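PDB 1CBY: type-2Aa cytolytic delta-endotoxin from Bacillus thuringiensis serovar kyushuensis, which kills the larvae of dipteran insects by making pores in the epithelial cell membrane of the midgut. Local coordinates for residues Q103-I107 / S108-E112; L81-A84 / N85-N89. All blocks are in the same frame, centred on the assembly; numbering follows the deposited sequence.

Interaction 1 (Q103-I107 / S108-E112)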
ATOM      1  N   GLN A 103      20.703  -7.216 -18.603  1.00 33.38           N
ATOM      2  CA  GLN A 103      22.024  -7.467 -18.038  1.00 31.01           C
ATOM      3  C   GLN A 103      21.890  -8.096 -16.667  1.00 28.65           C
ATOM      4  O   GLN A 103      20.795  -8.172 -16.115  1.00 29.90           O
ATOM      5  CB  GLN A 103      22.759  -6.139 -17.850  1.00 35.26           C
ATOM      6  CG  GLN A 103      22.140  -5.286 -16.748  1.00 38.34           C
ATOM      7  CD  GLN A 103      22.733  -3.907 -16.662  1.00 38.33           C
ATOM      8  OE1 GLN A 103      22.292  -2.988 -17.350  1.00 41.87           O
ATOM      9  NE2 GLN A 103      23.727  -3.744 -15.805  1.00 38.87           N
ATOM     10  N   THR A 104      23.015  -8.531 -16.115  1.00 27.74           N
ATOM     11  CA  THR A 104      23.025  -9.090 -14.774  1.00 29.43           C
ATOM     12  C   THR A 104      23.093  -7.832 -13.904  1.00 29.86           C
ATOM     13  O   THR A 104      23.897  -6.939 -14.175  1.00 33.36           O
ATOM     14  CB  THR A 104      24.272  -9.980 -14.533  1.00 24.67           C
ATOM     15  OG1 THR A 104      24.284 -11.054 -15.483  1.00 29.65           O
ATOM     16  CG2 THR A 104      24.254 -10.571 -13.127  1.00 18.73           C
ATOM     17  N   VAL A 105      22.186  -7.712 -12.943  1.00 27.42           N
ATOM     18  CA  VAL A 105      22.159  -6.551 -12.064  1.00 23.34           C
ATOM     19  C   VAL A 105      21.671  -6.876 -10.677  1.00 28.89           C
ATOM     20  O   VAL A 105      21.005  -7.889 -10.449  1.00 32.65           O
ATOM     21  CB  VAL A 105      21.225  -5.432 -12.576  1.00 25.87           C
ATOM     22  CG1 VAL A 105      22.024  -4.328 -13.205  1.00 32.71           C
ATOM     23  CG2 VAL A 105      20.191  -5.977 -13.536  1.00 24.21           C
ATOM     24  N   GLU A 106      22.030  -5.995  -9.751  1.00 31.58           N
ATOM     25  CA  GLU A 106      21.615  -6.088  -8.363  1.00 32.13           C
ATOM     26  C   GLU A 106      20.293  -5.331  -8.377  1.00 31.25           C
ATOM     27  O   GLU A 106      20.221  -4.225  -8.924  1.00 32.99           O
ATOM     28  CB  GLU A 106      22.626  -5.373  -7.465  1.00 30.46           C
ATOM     29  CG  GLU A 106      22.329  -5.482  -5.979  1.00 41.99           C
ATOM     30  CD  GLU A 106      23.383  -4.814  -5.117  1.00 43.96           C
ATOM     31  OE1 GLU A 106      24.556  -4.746  -5.545  1.00 50.73           O
ATOM     32  OE2 GLU A 106      23.040  -4.360  -4.007  1.00 44.87           O
ATOM     33  N   ILE A 107      19.248  -5.925  -7.814  1.00 29.16           N
ATOM     34  CA  ILE A 107      17.930  -5.303  -7.802  1.00 26.43           C
ATOM     35  C   ILE A 107      17.949  -3.853  -7.322  1.00 23.90           C
ATOM     36  O   ILE A 107      17.259  -3.004  -7.893  1.00 21.96           O
ATOM     37  CB  ILE A 107      16.910  -6.146  -6.998  1.00 27.40           C
ATOM     38  CG1 ILE A 107      16.788  -7.540  -7.632  1.00 32.14           C
ATOM     39  CG2 ILE A 107      15.545  -5.459  -6.975  1.00 15.16           C
ATOM     40  CD1 ILE A 107      15.944  -8.512  -6.845  1.00 35.27           C
ATOM     41  N   SER A 108      18.770  -3.553  -6.318  1.00 19.25           N
ATOM     42  CA  SER A 108      18.859  -2.186  -5.808  1.00 23.75           C
ATOM     43  C   SER A 108      19.160  -1.203  -6.939  1.00 15.97           C
ATOM     44  O   SER A 108      18.418  -0.245  -7.161  1.00 20.22           O
ATOM     45  CB  SER A 108      19.948  -2.081  -4.738  1.00 24.24           C
ATOM     46  OG  SER A 108      21.205  -2.483  -5.255  1.00 38.04           O
ATOM     47  N   VAL A 109      20.211  -1.490  -7.692  1.00 11.58           N
ATOM     48  CA  VAL A 109      20.620  -0.630  -8.793  1.00 21.33           C
ATOM     49  C   VAL A 109      19.539  -0.498  -9.855  1.00 23.19           C
ATOM     50  O   VAL A 109      19.312   0.594 -10.386  1.00 32.52           O
ATOM     51  CB  VAL A 109      21.912  -1.143  -9.461  1.00 22.48           C
ATOM     52  CG1 VAL A 109      22.426  -0.115 -10.452  1.00 25.15           C
ATOM     53  CG2 VAL A 109      22.971  -1.444  -8.407  1.00 24.51           C
ATOM     54  N   MET A 110      18.863  -1.604 -10.154  1.00 26.70           N
ATOM     55  CA  MET A 110      17.807  -1.614 -11.168  1.00 22.44           C
ATOM     56  C   MET A 110      16.641  -0.700 -10.813  1.00 19.18           C
ATOM     57  O   MET A 110      16.117   0.006 -11.675  1.00 21.44           O
ATOM     58  CB  MET A 110      17.312  -3.040 -11.417  1.00 21.92           C
ATOM     59  CG  MET A 110      16.191  -3.147 -12.438  1.00 25.41           C
ATOM     60  SD  MET A 110      15.980  -4.836 -13.024  1.00 24.37           S
ATOM     61  CE  MET A 110      15.645  -5.685 -11.502  1.00 12.76           C
ATOM     62  N   VAL A 111      16.254  -0.689  -9.544  1.00 14.45           N
ATOM     63  CA  VAL A 111      15.150   0.155  -9.097  1.00 19.13           C
ATOM     64  C   VAL A 111      15.424   1.634  -9.394  1.00 21.61           C
ATOM     65  O   VAL A 111      14.517   2.380  -9.780  1.00 18.20           O
ATOM     66  CB  VAL A 111      14.886  -0.041  -7.590  1.00 20.20           C
ATOM     67  CG1 VAL A 111      13.829   0.934  -7.097  1.00 20.33           C
ATOM     68  CG2 VAL A 111      14.439  -1.461  -7.334  1.00 18.31           C
ATOM     69  N   GLU A 112      16.680   2.044  -9.226  1.00 28.55           N
ATOM     70  CA  GLU A 112      17.093   3.422  -9.476  1.00 24.05           C
ATOM     71  C   GLU A 112      16.945   3.787 -10.943  1.00 24.08           C
ATOM     72  O   GLU A 112      16.439   4.859 -11.270  1.00 31.88           O
ATOM     73  CB  GLU A 112      18.535   3.641  -9.027  1.00 29.66           C
ATOM     74  CG  GLU A 112      18.730   3.568  -7.519  1.00 35.38           C
ATOM     75  CD  GLU A 112      20.187   3.701  -7.109  1.00 46.22           C
ATOM     76  OE1 GLU A 112      21.075   3.276  -7.882  1.00 51.89           O
ATOM     77  OE2 GLU A 112      20.442   4.228  -6.007  1.00 49.41           O
TER
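Glu106 reaches forward along the first turn of the helix that it precedes and meets Ser108, a worked example of how a chain passes from a strand into a helix. Its CB lies 4.1 Å from CG2 of Val109, a loose apolar touch. CG stands anti to the backbone N (chi1 -177°) and the chain stays extended beyond it, which lays it alongside the serine hydroxyl: CG is 3.3 Å from OG of Ser108. At the tip, OE2 accepts a weak hydrogen bond from Ser108 OG at 2.9 Å, whereas OE1 sits farther from that hydroxyl. The carbonyl of the same N-cap residue opens the helical pattern, Met110 N donating to Glu106 O at 3.2 Å; Val111 N donates to Ile107 O at 3.0 Å. On the buried side CG2 of Ile107 lies 4.2 Å from CG2 of Val111, and its CG1 faces CE of Met110, beside Phe143 and Tyr213. Strand 104-106 and the helix segment stand at 91°, a nearly square corner. The carboxylate of the N-cap residue thus holds the Ser108 hydroxyl rather than a backbone N-H, and its negative charge near the helix start would probably be mildly favourable.

Interaction 2 (L81-A84 / N85-N89); sequences LQIA and NGIPN
Ile87 lays its CG1 over the last carbonyls of helix 77-84, 3.5 Å from Ile83 O and close to Ala84 O as well. Its CD1 comes to 4.4 Å from CG2 of Ile83. CG1 lies anti to the carbonyl carbon (chi1 -55°), the torsion that folds this branch back toward the helix while the backbone moves on. Here the chain makes a type I beta turn from Ala84 to Ile87, an instructive case of a helix unwinding by steps. The last regular step is Asn85 N to Leu81 O at 2.8 Å. Next, Gly86 N turns to Ile83 O at 3.0 Å, approaching from above the carbonyl plane. Ile87 N closes the turn on Ala84 O at 3.2 Å, again from above the plane, and has a second, weak bond to Ile83 O. The carbonyl of Ile83, one residue before the helix ends, thus receives two donors, one of them weakly. Asn85, the first residue to leave helical angles, packs CB and CG beside Leu81 O, with its CB 3.6 Å from that oxygen. Ala84 faces Leu220 and Leu222 of strand 210-225 and Ile92 of strand 90-102, and Ile87 touches Leu60 and Ala63 of helix 54-63, Tyr245, and Gln224 of strand 210-225; the turn therefore lies between a helix and the sheet, just ahead of strand 90-102.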
ATOM      1  N   LEU A  81      -3.022   2.959 -26.329  1.00 42.35           N
ATOM      2  CA  LEU A  81      -3.017   4.214 -27.076  1.00 44.15           C
ATOM      3  C   LEU A  81      -4.413   4.509 -27.604  1.00 44.40           C
ATOM      4  O   LEU A  81      -4.888   5.640 -27.517  1.00 43.18           O
ATOM      5  CB  LEU A  81      -2.010   4.150 -28.227  1.00 45.50           C
ATOM      6  CG  LEU A  81      -0.611   4.709 -27.935  1.00 49.09           C
ATOM      7  CD1 LEU A  81      -0.127   4.271 -26.559  1.00 48.99           C
ATOM      8  CD2 LEU A  81       0.363   4.274 -29.022  1.00 42.35           C
ATOM      9  N   GLN A  82      -5.070   3.478 -28.128  1.00 48.81           N
ATOM     10  CA  GLN A  82      -6.428   3.587 -28.649  1.00 49.45           C
ATOM     11  C   GLN A  82      -7.342   4.156 -27.561  1.00 50.25           C
ATOM     12  O   GLN A  82      -8.119   5.079 -27.808  1.00 52.75           O
ATOM     13  CB  GLN A  82      -6.914   2.201 -29.095  1.00 54.85           C
ATOM     14  CG  GLN A  82      -8.394   1.902 -28.841  1.00 70.06           C
ATOM     15  CD  GLN A  82      -9.233   1.922 -30.104  1.00 78.51           C
ATOM     16  OE1 GLN A  82      -8.781   1.505 -31.170  1.00 85.08           O
ATOM     17  NE2 GLN A  82     -10.471   2.389 -29.986  1.00 81.98           N
ATOM     18  N   ILE A  83      -7.235   3.600 -26.356  1.00 47.23           N
ATOM     19  CA  ILE A  83      -8.032   4.047 -25.217  1.00 44.80           C
ATOM     20  C   ILE A  83      -7.617   5.465 -24.823  1.00 46.16           C
ATOM     21  O   ILE A  83      -8.466   6.322 -24.576  1.00 47.83           O
ATOM     22  CB  ILE A  83      -7.845   3.105 -24.000  1.00 39.75           C
ATOM     23  CG1 ILE A  83      -8.347   1.701 -24.340  1.00 30.36           C
ATOM     24  CG2 ILE A  83      -8.572   3.653 -22.778  1.00 36.24           C
ATOM     25  CD1 ILE A  83      -8.033   0.666 -23.288  1.00 27.70           C
ATOM     26  N   ALA A  84      -6.310   5.710 -24.802  1.00 45.68           N
ATOM     27  CA  ALA A  84      -5.764   7.015 -24.442  1.00 46.41           C
ATOM     28  C   ALA A  84      -6.332   8.134 -25.306  1.00 44.96           C
ATOM     29  O   ALA A  84      -6.870   9.115 -24.793  1.00 45.66           O
ATOM     30  CB  ALA A  84      -4.249   6.995 -24.550  1.00 45.23           C
ATOM     31  N   ASN A  85      -6.248   7.968 -26.619  1.00 45.81           N
ATOM     32  CA  ASN A  85      -6.748   8.972 -27.549  1.00 47.13           C
ATOM     33  C   ASN A  85      -8.267   9.072 -27.591  1.00 43.17           C
ATOM     34  O   ASN A  85      -8.819   9.757 -28.452  1.00 47.44           O
ATOM     35  CB  ASN A  85      -6.200   8.718 -28.957  1.00 53.08           C
ATOM     36  CG  ASN A  85      -4.709   8.994 -29.061  1.00 59.34           C
ATOM     37  OD1 ASN A  85      -3.957   8.214 -29.645  1.00 62.46           O
ATOM     38  ND2 ASN A  85      -4.272  10.111 -28.493  1.00 65.02           N
ATOM     39  N   GLY A  86      -8.939   8.393 -26.663  1.00 39.09           N
ATOM     40  CA  GLY A  86     -10.390   8.429 -26.614  1.00 34.01           C
ATOM     41  C   GLY A  86     -10.923   9.088 -25.352  1.00 33.27           C
ATOM     42  O   GLY A  86     -12.112   9.415 -25.270  1.00 31.51           O
ATOM     43  N   ILE A  87     -10.059   9.255 -24.354  1.00 31.95           N
ATOM     44  CA  ILE A  87     -10.460   9.883 -23.100  1.00 32.24           C
ATOM     45  C   ILE A  87     -10.747  11.357 -23.384  1.00 37.01           C
ATOM     46  O   ILE A  87      -9.948  12.045 -24.026  1.00 39.76           O
ATOM     47  CB  ILE A  87      -9.343   9.805 -22.028  1.00 34.12           C
ATOM     48  CG1 ILE A  87      -8.894   8.357 -21.800  1.00 36.02           C
ATOM     49  CG2 ILE A  87      -9.829  10.422 -20.729  1.00 30.58           C
ATOM     50  CD1 ILE A  87      -9.940   7.465 -21.181  1.00 35.42           C
ATOM     51  N   PRO A  88     -11.923  11.842 -22.966  1.00 36.63           N
ATOM     52  CA  PRO A  88     -12.274  13.246 -23.198  1.00 35.08           C
ATOM     53  C   PRO A  88     -11.494  14.228 -22.328  1.00 35.43           C
ATOM     54  O   PRO A  88     -11.228  13.956 -21.155  1.00 33.97           O
ATOM     55  CB  PRO A  88     -13.766  13.278 -22.870  1.00 34.14           C
ATOM     56  CG  PRO A  88     -13.910  12.196 -21.843  1.00 39.17           C
ATOM     57  CD  PRO A  88     -13.067  11.095 -22.423  1.00 33.82           C
ATOM     58  N   ASN A  89     -11.128  15.365 -22.924  1.00 36.56           N
ATOM     59  CA  ASN A  89     -10.399  16.452 -22.256  1.00 34.69           C
ATOM     60  C   ASN A  89      -9.061  16.040 -21.659  1.00 31.53           C
ATOM     61  O   ASN A  89      -8.767  16.342 -20.500  1.00 24.89           O
ATOM     62  CB  ASN A  89     -11.273  17.095 -21.172  1.00 40.44           C
ATOM     63  CG  ASN A  89     -12.677  17.396 -21.659  1.00 50.99           C
ATOM     64  OD1 ASN A  89     -12.874  17.827 -22.794  1.00 60.89           O
ATOM     65  ND2 ASN A  89     -13.663  17.134 -20.813  1.00 56.81           N
TER

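Along the chain interaction 2 comes first, closing helix 77-84 before strand 90-102, and interaction 1 follows, opening helix 107-122 after the short strand 104-106. The two thus mark opposite kinds of junction, helix into strand and strand into helix, with the long strand 90-102 running between them. The centres of interactions 1 and 2 are 34 Å apart, and the nearest atoms of interactions 1 and 2 about 22 Å; they lie on opposite sides of the chain's centre without touching. Strand 210-225 is common to both, since it pairs with strands 90-102 and 104-106 and meets side chains of each interaction. Together they connect helices to the mixed sheet of this pore-forming toxin, here in its dimeric protoxin form.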